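Local structure of aminotransferase (Streptomyces pactum, 4ZM4) at residues B[16-21]-B[39-44]; B[251-256]-B[277-282]; B[394-399]-B[415-420]. The protein is a pyridoxal-phosphate-dependent enzyme of the class-III aminotransferase family, with the fold shared by that large clan. The protein carries 1 engineered substitution. All coordinates share one frame; numbering follows the deposited sequence.

Contact 1. Residues B[16-21]-B[39-44]; sequences ESLDGI and PLPLVV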
loop_
_atom_site.group_PDB
_atom_site.type_symbol
_atom_site.label_atom_id
_atom_site.label_comp_id
_atom_site.label_asym_id
_atom_site.label_seq_id
_atom_site.Cartn_x
_atom_site.Cartn_y
_atom_site.Cartn_z
ATOM N N GLU B 16 -9.333 -26.793 9.691
ATOM C CA GLU B 16 -10.740 -26.423 9.517
ATOM C C GLU B 16 -10.914 -24.912 9.488
ATOM O O GLU B 16 -11.752 -24.391 8.759
ATOM C CB GLU B 16 -11.624 -27.031 10.633
ATOM C CG GLU B 16 -11.897 -28.534 10.460
ATOM C CD GLU B 16 -12.301 -29.271 11.739
ATOM O OE1 GLU B 16 -12.271 -28.680 12.848
ATOM O OE2 GLU B 16 -12.658 -30.464 11.618
ATOM N N SER B 17 -10.152 -24.230 10.329
ATOM C CA SER B 17 -10.255 -22.787 10.433
ATOM C C SER B 17 -9.699 -22.135 9.176
ATOM O O SER B 17 -10.280 -21.172 8.672
ATOM C CB SER B 17 -9.564 -22.295 11.708
ATOM O OG SER B 17 -9.177 -20.945 11.551
ATOM N N LEU B 18 -8.613 -22.685 8.626
ATOM C CA LEU B 18 -8.108 -22.257 7.297
ATOM C C LEU B 18 -9.096 -22.486 6.147
ATOM O O LEU B 18 -9.207 -21.659 5.251
ATOM C CB LEU B 18 -6.785 -22.936 6.946
ATOM C CG LEU B 18 -6.121 -22.480 5.634
ATOM C CD1 LEU B 18 -5.861 -20.990 5.598
ATOM C CD2 LEU B 18 -4.811 -23.214 5.382
ATOM N N ASP B 19 -9.833 -23.583 6.179
ATOM C CA ASP B 19 -10.857 -23.845 5.166
ATOM C C ASP B 19 -11.966 -22.810 5.253
ATOM O O ASP B 19 -12.493 -22.394 4.221
ATOM C CB ASP B 19 -11.444 -25.278 5.293
ATOM C CG ASP B 19 -10.495 -26.358 4.753
ATOM O OD1 ASP B 19 -9.693 -26.077 3.847
ATOM O OD2 ASP B 19 -10.555 -27.515 5.225
ATOM N N GLY B 20 -12.326 -22.403 6.471
ATOM C CA GLY B 20 -13.285 -21.334 6.677
ATOM C C GLY B 20 -12.781 -20.037 6.079
ATOM O O GLY B 20 -13.528 -19.279 5.425
ATOM N N ILE B 21 -11.501 -19.789 6.253
ATOM C CA ILE B 21 -10.901 -18.561 5.724
ATOM C C ILE B 21 -10.971 -18.570 4.198
ATOM O O ILE B 21 -11.321 -17.541 3.590
ATOM C CB ILE B 21 -9.477 -18.358 6.273
ATOM C CG1 ILE B 21 -9.563 -17.987 7.762
ATOM C CG2 ILE B 21 -8.728 -17.306 5.486
ATOM C CD1 ILE B 21 -8.226 -18.087 8.496
ATOM N N PRO B 39 1.955 -24.951 4.596
ATOM C CA PRO B 39 1.435 -26.220 4.072
ATOM C C PRO B 39 0.920 -27.173 5.163
ATOM O O PRO B 39 0.083 -28.025 4.872
ATOM C CB PRO B 39 2.636 -26.818 3.338
ATOM C CG PRO B 39 3.831 -26.177 3.982
ATOM C CD PRO B 39 3.404 -24.802 4.371
ATOM N N LEU B 40 1.453 -27.055 6.379
ATOM C CA LEU B 40 0.812 -27.623 7.551
ATOM C C LEU B 40 0.049 -26.469 8.178
ATOM O O LEU B 40 0.639 -25.532 8.711
ATOM C CB LEU B 40 1.825 -28.200 8.541
ATOM C CG LEU B 40 1.169 -28.876 9.766
ATOM C CD1 LEU B 40 0.521 -30.204 9.369
ATOM C CD2 LEU B 40 2.161 -29.083 10.917
ATOM N N PRO B 41 -1.269 -26.501 8.097
ATOM C CA PRO B 41 -2.041 -25.310 8.463
ATOM C C PRO B 41 -1.744 -24.764 9.839
ATOM O O PRO B 41 -1.576 -25.535 10.793
ATOM C CB PRO B 41 -3.487 -25.789 8.382
ATOM C CG PRO B 41 -3.453 -26.873 7.359
ATOM C CD PRO B 41 -2.105 -27.535 7.472
ATOM N N LEU B 42 -1.720 -23.427 9.928
ATOM C CA LEU B 42 -1.544 -22.688 11.164
ATOM C C LEU B 42 -2.331 -21.412 11.020
ATOM O O LEU B 42 -2.048 -20.624 10.122
ATOM C CB LEU B 42 -0.065 -22.363 11.369
ATOM C CG LEU B 42 0.381 -21.866 12.753
ATOM C CD1 LEU B 42 1.869 -21.578 12.706
ATOM C CD2 LEU B 42 -0.356 -20.621 13.232
ATOM N N VAL B 43 -3.334 -21.216 11.874
ATOM C CA VAL B 43 -4.089 -19.995 11.890
ATOM C C VAL B 43 -3.843 -19.298 13.217
ATOM O O VAL B 43 -4.005 -19.880 14.280
ATOM C CB VAL B 43 -5.606 -20.242 11.714
ATOM C CG1 VAL B 43 -6.352 -18.920 11.685
ATOM C CG2 VAL B 43 -5.884 -21.021 10.451
ATOM N N VAL B 44 -3.490 -18.026 13.162
ATOM C CA VAL B 44 -3.127 -17.288 14.376
ATOM C C VAL B 44 -4.354 -16.786 15.108
ATOM O O VAL B 44 -5.330 -16.375 14.481
ATOM C CB VAL B 44 -2.200 -16.085 14.057
ATOM C CG1 VAL B 44 -1.879 -15.307 15.322
ATOM C CG2 VAL B 44 -0.907 -16.587 13.402
#
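Val43 holds the middle of this contact, its forked side chain pressed against one face of helix 14-22. With CG1 anti to its backbone N (chi1 -178°), CG1 points to Ile21 and CG2 to Leu18, while both touch Ser17. Val43 CG2 lies against the helix backbone, 3.7 Å from Leu18 N, and Val43 CG2 also touches Leu18 CB at 4.1 Å. On the other branch, Ile21 CD1 is 3.8 Å from Val43 CG1 as the two side chains reach for each other end to end. The hydroxyl of Ser17 sits over the fork, its OG 3.5 Å from Val43 CG2 and equally near CG1; a residue this small lets the beta-branched valine come close to the helix. Farther along, Leu18 extends with CG anti to its backbone N, and Leu18 CD2 rests 4.2 Å from Pro41 CB, the leucine crossing the proline ring at about a right angle. The motif is a helix docked on the extended connection into strand 44-48, an outermost strand, within this chain, of a small mixed sheet; the Val44 backbone hydrogen-bonds to the second subunit. Pro41 suits that connection because its ring restricts phi while offering an apolar edge. In the next shell, Asn14 OD1 accepts a hydrogen bond from Val43 N, and Val55 packs on both Ser17 and Val43. Pro96 of the second subunit packs on Leu18, and His97 of that subunit on Ile21 and Val43.

Contact 2. Residues B[251-256]-B[277-282]; sequences DEVITG and LSRVMG. Engineered in segment 277-282: Arg279 (natural residue Lys). With P3B ((3E,4R,5R)-4,5-dihydroxy-3-{[(Z)-{3-hydroxy-2-methyl-5-[(phosphonooxy)methyl]pyridin-4(1H)-ylidene}methyl]imino}cyclohex-1-ene-1-carboxylic acid), chain H.
Van der Waals contacts centre on Val253. Val253 CG1, anti to the backbone N, lies over one face of the Arg279 guanidinium, 3.6 Å from Arg279 CZ, while Val253 CB packs 3.6 Å from NAP in the pyridine ring of P3B. The methyls also touch Ser278 CB, so this compact branched residue lies between the P3B ring and Ser278 and Arg279. The Arg279 chain, bent at chi2 (-77°), crosses the valine obliquely; Arg279 is an engineered residue where the natural sequence has lysine. Ile254 reaches the ligand with CD1, 3.3 Å from P3B OAE. At the far side, Leu277 CD2 covers Gly256 CA, a spot with no room for a beta carbon.

The direct hydrogen bond to P3B from these segments is made by Asp251, at the end of strand 247-251. P3B NAP donates to Asp251 OD2 (2.6 Å), which also pairs with His151, whereas Asp251 OD1 uses its anti lone pair to accept from Val253 N at 3.1 Å, forming an Asx turn that fixes the carboxylate. Arg279 NH1 bonds to Tyr67 O, and Tyr311 of the second subunit bonds to Arg279 N.

Two waters join the backbones: one donates to Glu252 O and accepts from Ser278 N at 3.0 Å; the other donates to Val253 O and Gly256 O and accepts weakly from Val280 N.

The short Asp251 bond would stabilise a protonated pyridine nitrogen and so probably make the ring more electron-withdrawing, as in other fold-type I enzymes.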
loop_
_atom_site.group_PDB
_atom_site.type_symbol
_atom_site.label_atom_id
_atom_site.label_comp_id
_atom_site.label_asym_id
_atom_site.label_seq_id
_atom_site.Cartn_x
_atom_site.Cartn_y
_atom_site.Cartn_z
ATOM N N ASP B 251 17.243 -0.656 -2.333
ATOM C CA ASP B 251 16.011 -1.139 -1.701
ATOM C C ASP B 251 16.405 -1.651 -0.336
ATOM O O ASP B 251 16.837 -2.774 -0.200
ATOM C CB ASP B 251 15.347 -2.240 -2.551
ATOM C CG ASP B 251 14.010 -2.668 -2.019
ATOM O OD1 ASP B 251 13.646 -2.287 -0.891
ATOM O OD2 ASP B 251 13.300 -3.416 -2.747
ATOM N N GLU B 252 16.207 -0.818 0.682
ATOM C CA GLU B 252 16.458 -1.209 2.056
ATOM C C GLU B 252 15.187 -1.532 2.844
ATOM O O GLU B 252 15.141 -1.364 4.061
ATOM C CB GLU B 252 17.279 -0.124 2.744
ATOM C CG GLU B 252 18.656 0.081 2.107
ATOM C CD GLU B 252 19.777 0.127 3.120
ATOM O OE1 GLU B 252 19.750 -0.702 4.054
ATOM O OE2 GLU B 252 20.663 1.007 2.993
ATOM N N VAL B 253 14.166 -2.010 2.153
ATOM C CA VAL B 253 12.888 -2.357 2.778
ATOM C C VAL B 253 13.132 -3.358 3.889
ATOM O O VAL B 253 12.587 -3.213 4.972
ATOM C CB VAL B 253 11.876 -2.928 1.735
ATOM C CG1 VAL B 253 10.819 -3.818 2.390
ATOM C CG2 VAL B 253 11.187 -1.793 0.995
ATOM N N ILE B 254 14.020 -4.313 3.649
ATOM C CA ILE B 254 14.395 -5.277 4.662
ATOM C C ILE B 254 15.634 -4.830 5.461
ATOM O O ILE B 254 15.605 -4.863 6.701
ATOM C CB ILE B 254 14.616 -6.671 4.043
ATOM C CG1 ILE B 254 13.252 -7.309 3.757
ATOM C CG2 ILE B 254 15.401 -7.574 4.980
ATOM C CD1 ILE B 254 13.361 -8.595 2.961
ATOM N N THR B 255 16.701 -4.405 4.785
ATOM C CA THR B 255 17.962 -4.090 5.478
ATOM C C THR B 255 17.961 -2.785 6.317
ATOM O O THR B 255 18.722 -2.668 7.295
ATOM C CB THR B 255 19.150 -4.031 4.497
ATOM O OG1 THR B 255 18.859 -3.088 3.461
ATOM C CG2 THR B 255 19.402 -5.359 3.897
ATOM N N GLY B 256 17.100 -1.837 5.977
ATOM C CA GLY B 256 17.045 -0.565 6.724
ATOM C C GLY B 256 16.641 -0.720 8.178
ATOM O O GLY B 256 15.700 -1.428 8.499
ATOM N N LEU B 277 12.582 2.513 2.063
ATOM C CA LEU B 277 12.454 2.012 3.446
ATOM C C LEU B 277 11.054 1.543 3.748
ATOM O O LEU B 277 10.083 2.055 3.154
ATOM C CB LEU B 277 12.815 3.120 4.419
ATOM C CG LEU B 277 14.195 3.765 4.273
ATOM C CD1 LEU B 277 14.239 5.057 5.095
ATOM C CD2 LEU B 277 15.295 2.831 4.689
ATOM N N SER B 278 10.935 0.587 4.669
ATOM C CA SER B 278 9.643 0.104 5.184
ATOM C C SER B 278 9.912 -0.786 6.419
ATOM O O SER B 278 10.931 -0.643 7.066
ATOM C CB SER B 278 8.876 -0.656 4.108
ATOM O OG SER B 278 7.570 -1.000 4.508
ATOM N N ARG B 279 9.003 -1.677 6.763
ATOM C CA ARG B 279 9.266 -2.789 7.707
ATOM C C ARG B 279 9.623 -2.343 9.109
ATOM O O ARG B 279 8.729 -2.051 9.881
ATOM C CB ARG B 279 10.327 -3.746 7.172
ATOM C CG ARG B 279 9.997 -4.313 5.826
ATOM C CD ARG B 279 8.973 -5.419 5.853
ATOM N NE ARG B 279 8.393 -5.479 4.521
ATOM C CZ ARG B 279 8.638 -6.391 3.583
ATOM N NH1 ARG B 279 9.461 -7.429 3.767
ATOM N NH2 ARG B 279 8.011 -6.247 2.422
ATOM N N VAL B 280 10.913 -2.316 9.450
ATOM C CA VAL B 280 11.336 -1.968 10.802
ATOM C C VAL B 280 10.889 -0.530 11.081
ATOM O O VAL B 280 10.511 -0.186 12.211
ATOM C CB VAL B 280 12.867 -2.112 11.005
ATOM C CG1 VAL B 280 13.288 -1.559 12.356
ATOM C CG2 VAL B 280 13.280 -3.564 10.886
ATOM N N MET B 281 10.908 0.299 10.043
ATOM C CA MET B 281 10.584 1.728 10.178
ATOM C C MET B 281 9.263 1.958 10.882
ATOM O O MET B 281 9.185 2.791 11.738
ATOM C CB MET B 281 10.555 2.398 8.789
ATOM C CG MET B 281 10.539 3.922 8.830
ATOM S SD MET B 281 10.613 4.576 7.158
ATOM C CE MET B 281 8.912 4.277 6.622
ATOM N N GLY B 282 8.229 1.219 10.498
ATOM C CA GLY B 282 6.914 1.368 11.069
ATOM C C GLY B 282 6.499 0.293 12.055
ATOM O O GLY B 282 5.347 0.267 12.465
HETATM O OAH P3B H . 4.956 -4.485 -1.172
HETATM P PBA P3B H . 5.655 -4.780 0.220
HETATM O OAI P3B H . 5.302 -6.211 0.495
HETATM O OAC P3B H . 5.169 -3.889 1.351
HETATM O OAQ P3B H . 7.271 -4.614 -0.177
HETATM C CAM P3B H . 7.827 -5.093 -1.445
HETATM C CAV P3B H . 9.157 -5.352 -1.220
HETATM C CAL P3B H . 10.071 -4.414 -1.681
HETATM N NAP P3B H . 11.419 -4.628 -1.426
HETATM C CAU P3B H . 11.846 -5.730 -0.721
HETATM C CAA P3B H . 13.179 -5.953 -0.500
HETATM C CAW P3B H . 10.976 -6.642 -0.313
HETATM O OAE P3B H . 11.461 -7.703 0.370
HETATM C CAX P3B H . 9.600 -6.496 -0.501
HETATM C CAJ P3B H . 8.685 -7.511 -0.049
HETATM N NAO P3B H . 9.126 -8.720 0.434
HETATM C CAT P3B H . 8.268 -9.740 0.757
HETATM C CAK P3B H . 6.873 -9.772 0.482
HETATM C CAS P3B H . 6.046 -10.856 0.751
HETATM C CAR P3B H . 4.659 -10.819 0.515
HETATM O OAD P3B H . 3.902 -11.744 0.851
HETATM O OAB P3B H . 4.129 -9.924 -0.098
HETATM C CAN P3B H . 6.466 -11.880 1.507
HETATM C CAY P3B H . 7.924 -11.908 1.992
HETATM O OAF P3B H . 8.277 -13.295 1.829
HETATM C CAZ P3B H . 8.922 -10.915 1.269
HETATM O OAG P3B H . 10.176 -10.603 1.979
HETATM O O HOH W 1 13.477 -0.054 6.061
HETATM O O HOH W 2 13.560 -2.670 7.470
#

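Contact 3. Residues B[394-399]-B[415-420]; sequences VDFPRH and PNALEP
The first turn of helix 396-408 and the two residues before it meet a type I beta turn, Asn416 to Glu419, in the loop leading to strand 421-422. Ala417 is the second residue of that turn, and its methyl is met by three side chains. Ala417 CB lies over the His399 ring in a CH-pi contact, 3.8 Å from the centroid and 16° off the ring normal. Val394 CG1 touches Ala417 CB at 3.7 Å and also covers the centre of one face of the Phe396 ring, the two partners lying roughly at a right angle to each other as seen from the valine methyl. The single methyl of alanine suits this tight spot.

Phe396 meets the loop through its rim. Phe396 CE1 lies 3.4 Å from Asn416 OD1, the ring and amide planes being 79° apart, and Phe396 CZ packs 3.8 Å from Leu418 CD1, with phenylalanine and leucine crossing at about a right angle. The oxygen at the ring's edge has its own task: Asn416 OD1 accepts from Leu418 N at 3.0 Å, from above the carbonyl plane, which makes an Asx turn inside the beta turn.

Asp395 occupies the N-cap position of the helix. Asp395 OD1 accepts from Arg398 N, satisfying an amide of the first turn, and Asp395 OD2 uses its syn lone pair for a salt bridge to Arg398 NH1 (3.0 Å), nearly in the guanidinium plane. A water ties the helix to the loop, donating to Pro415 O at 2.7 Å, accepting from Ala417 N, and bonding weakly to Phe396 O.

His399 ND1 is hydrogen-bonded to Leu373 N of strand 368-373, which fixes the imidazole under the methyl. Glu419, the last residue of the turn, touches P3B.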
loop_
_atom_site.group_PDB
_atom_site.type_symbol
_atom_site.label_atom_id
_atom_site.label_comp_id
_atom_site.label_asym_id
_atom_site.label_seq_id
_atom_site.Cartn_x
_atom_site.Cartn_y
_atom_site.Cartn_z
ATOM N N VAL B 394 20.984 -26.846 -2.426
ATOM C CA VAL B 394 19.921 -26.988 -1.435
ATOM C C VAL B 394 18.990 -28.151 -1.741
ATOM O O VAL B 394 18.665 -28.422 -2.880
ATOM C CB VAL B 394 19.113 -25.682 -1.298
ATOM C CG1 VAL B 394 17.884 -25.888 -0.429
ATOM C CG2 VAL B 394 19.979 -24.589 -0.713
ATOM N N ASP B 395 18.602 -28.861 -0.697
ATOM C CA ASP B 395 17.674 -29.971 -0.797
ATOM C C ASP B 395 16.290 -29.480 -0.401
ATOM O O ASP B 395 15.900 -29.555 0.769
ATOM C CB ASP B 395 18.129 -31.107 0.142
ATOM C CG ASP B 395 17.305 -32.383 -0.022
ATOM O OD1 ASP B 395 16.195 -32.314 -0.581
ATOM O OD2 ASP B 395 17.789 -33.447 0.413
ATOM N N PHE B 396 15.545 -28.957 -1.368
ATOM C CA PHE B 396 14.242 -28.300 -1.094
ATOM C C PHE B 396 13.181 -29.215 -0.505
ATOM O O PHE B 396 12.509 -28.823 0.449
ATOM C CB PHE B 396 13.726 -27.545 -2.327
ATOM C CG PHE B 396 14.490 -26.283 -2.616
ATOM C CD1 PHE B 396 14.229 -25.121 -1.917
ATOM C CD2 PHE B 396 15.516 -26.270 -3.554
ATOM C CE1 PHE B 396 14.953 -23.954 -2.163
ATOM C CE2 PHE B 396 16.245 -25.113 -3.801
ATOM C CZ PHE B 396 15.958 -23.955 -3.111
ATOM N N PRO B 397 13.007 -30.421 -1.048
ATOM C CA PRO B 397 12.002 -31.305 -0.443
ATOM C C PRO B 397 12.294 -31.675 1.005
ATOM O O PRO B 397 11.363 -31.720 1.813
ATOM C CB PRO B 397 12.044 -32.551 -1.331
ATOM C CG PRO B 397 12.486 -32.021 -2.673
ATOM C CD PRO B 397 13.455 -30.917 -2.362
ATOM N N ARG B 398 13.562 -31.923 1.336
ATOM C CA ARG B 398 13.920 -32.212 2.725
ATOM C C ARG B 398 13.731 -30.987 3.618
ATOM O O ARG B 398 13.258 -31.126 4.732
ATOM C CB ARG B 398 15.338 -32.744 2.878
ATOM C CG ARG B 398 15.434 -34.258 2.870
ATOM C CD ARG B 398 16.835 -34.779 3.205
ATOM N NE ARG B 398 16.875 -36.235 3.130
ATOM C CZ ARG B 398 16.930 -36.937 2.010
ATOM N NH1 ARG B 398 17.037 -36.345 0.832
ATOM N NH2 ARG B 398 16.892 -38.253 2.074
ATOM N N HIS B 399 14.060 -29.797 3.136
ATOM C CA HIS B 399 13.832 -28.604 3.947
ATOM C C HIS B 399 12.344 -28.392 4.244
ATOM O O HIS B 399 11.989 -28.172 5.397
ATOM C CB HIS B 399 14.455 -27.340 3.332
ATOM C CG HIS B 399 14.780 -26.310 4.355
ATOM N ND1 HIS B 399 15.965 -26.323 5.050
ATOM C CD2 HIS B 399 14.054 -25.286 4.859
ATOM C CE1 HIS B 399 15.978 -25.324 5.915
ATOM N NE2 HIS B 399 14.828 -24.679 5.819
ATOM N N PRO B 415 8.783 -22.601 4.814
ATOM C CA PRO B 415 9.220 -23.881 4.247
ATOM C C PRO B 415 10.234 -23.822 3.119
ATOM O O PRO B 415 10.902 -24.834 2.872
ATOM C CB PRO B 415 7.934 -24.519 3.711
ATOM C CG PRO B 415 6.859 -23.513 3.880
ATOM C CD PRO B 415 7.318 -22.475 4.845
ATOM N N ASN B 416 10.317 -22.693 2.427
ATOM C CA ASN B 416 11.279 -22.502 1.384
ATOM C C ASN B 416 12.613 -22.134 2.031
ATOM O O ASN B 416 12.722 -21.160 2.765
ATOM C CB ASN B 416 10.812 -21.408 0.425
ATOM C CG ASN B 416 11.718 -21.250 -0.775
ATOM O OD1 ASN B 416 12.894 -21.634 -0.759
ATOM N ND2 ASN B 416 11.181 -20.699 -1.826
ATOM N N ALA B 417 13.644 -22.906 1.747
ATOM C CA ALA B 417 14.933 -22.691 2.383
ATOM C C ALA B 417 15.542 -21.305 2.107
ATOM O O ALA B 417 16.327 -20.800 2.903
ATOM C CB ALA B 417 15.897 -23.794 1.947
ATOM N N LEU B 418 15.215 -20.723 0.964
ATOM C CA LEU B 418 15.740 -19.419 0.566
ATOM C C LEU B 418 15.050 -18.240 1.251
ATOM O O LEU B 418 15.515 -17.114 1.138
ATOM C CB LEU B 418 15.609 -19.252 -0.936
ATOM C CG LEU B 418 16.332 -20.302 -1.794
ATOM C CD1 LEU B 418 15.899 -20.168 -3.229
ATOM C CD2 LEU B 418 17.828 -20.161 -1.688
ATOM N N GLU B 419 13.968 -18.475 1.978
ATOM C CA GLU B 419 13.309 -17.410 2.715
ATOM C C GLU B 419 13.955 -17.218 4.098
ATOM O O GLU B 419 14.038 -18.143 4.883
ATOM C CB GLU B 419 11.832 -17.713 2.871
ATOM C CG GLU B 419 11.065 -17.676 1.554
ATOM C CD GLU B 419 10.948 -16.288 0.983
ATOM O OE1 GLU B 419 11.221 -15.296 1.693
ATOM O OE2 GLU B 419 10.604 -16.175 -0.206
ATOM N N PRO B 420 14.399 -15.996 4.401
ATOM C CA PRO B 420 15.173 -15.798 5.616
ATOM C C PRO B 420 14.367 -15.899 6.932
ATOM O O PRO B 420 13.135 -15.819 6.920
ATOM C CB PRO B 420 15.743 -14.390 5.422
ATOM C CG PRO B 420 14.746 -13.689 4.568
ATOM C CD PRO B 420 14.180 -14.734 3.658
HETATM O O HOH W 3 12.499 -25.530 0.794
#

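In the fold
The three contacts follow one another along the chain, each closing before the next opens. Contact 2 lies near the middle of the chain, at the ends of neighbouring parallel strands 247-251 and 274-277 of the seven-stranded sheet. Contacts 1 and 3 are more peripheral, their centres 22 Å apart, and they touch where Pro39 CD packs 3.7 Å from Pro415 CG beside helix 396-408. Contact 2 is 29 Å from contact 1 and 24 Å from contact 3, centre to centre, yet its nearest atoms come within about 6 Å of contact 3. P3B meets both 2 and 3. The second subunit packs on contact 1 and, at contact 2, reaches the pocket itself.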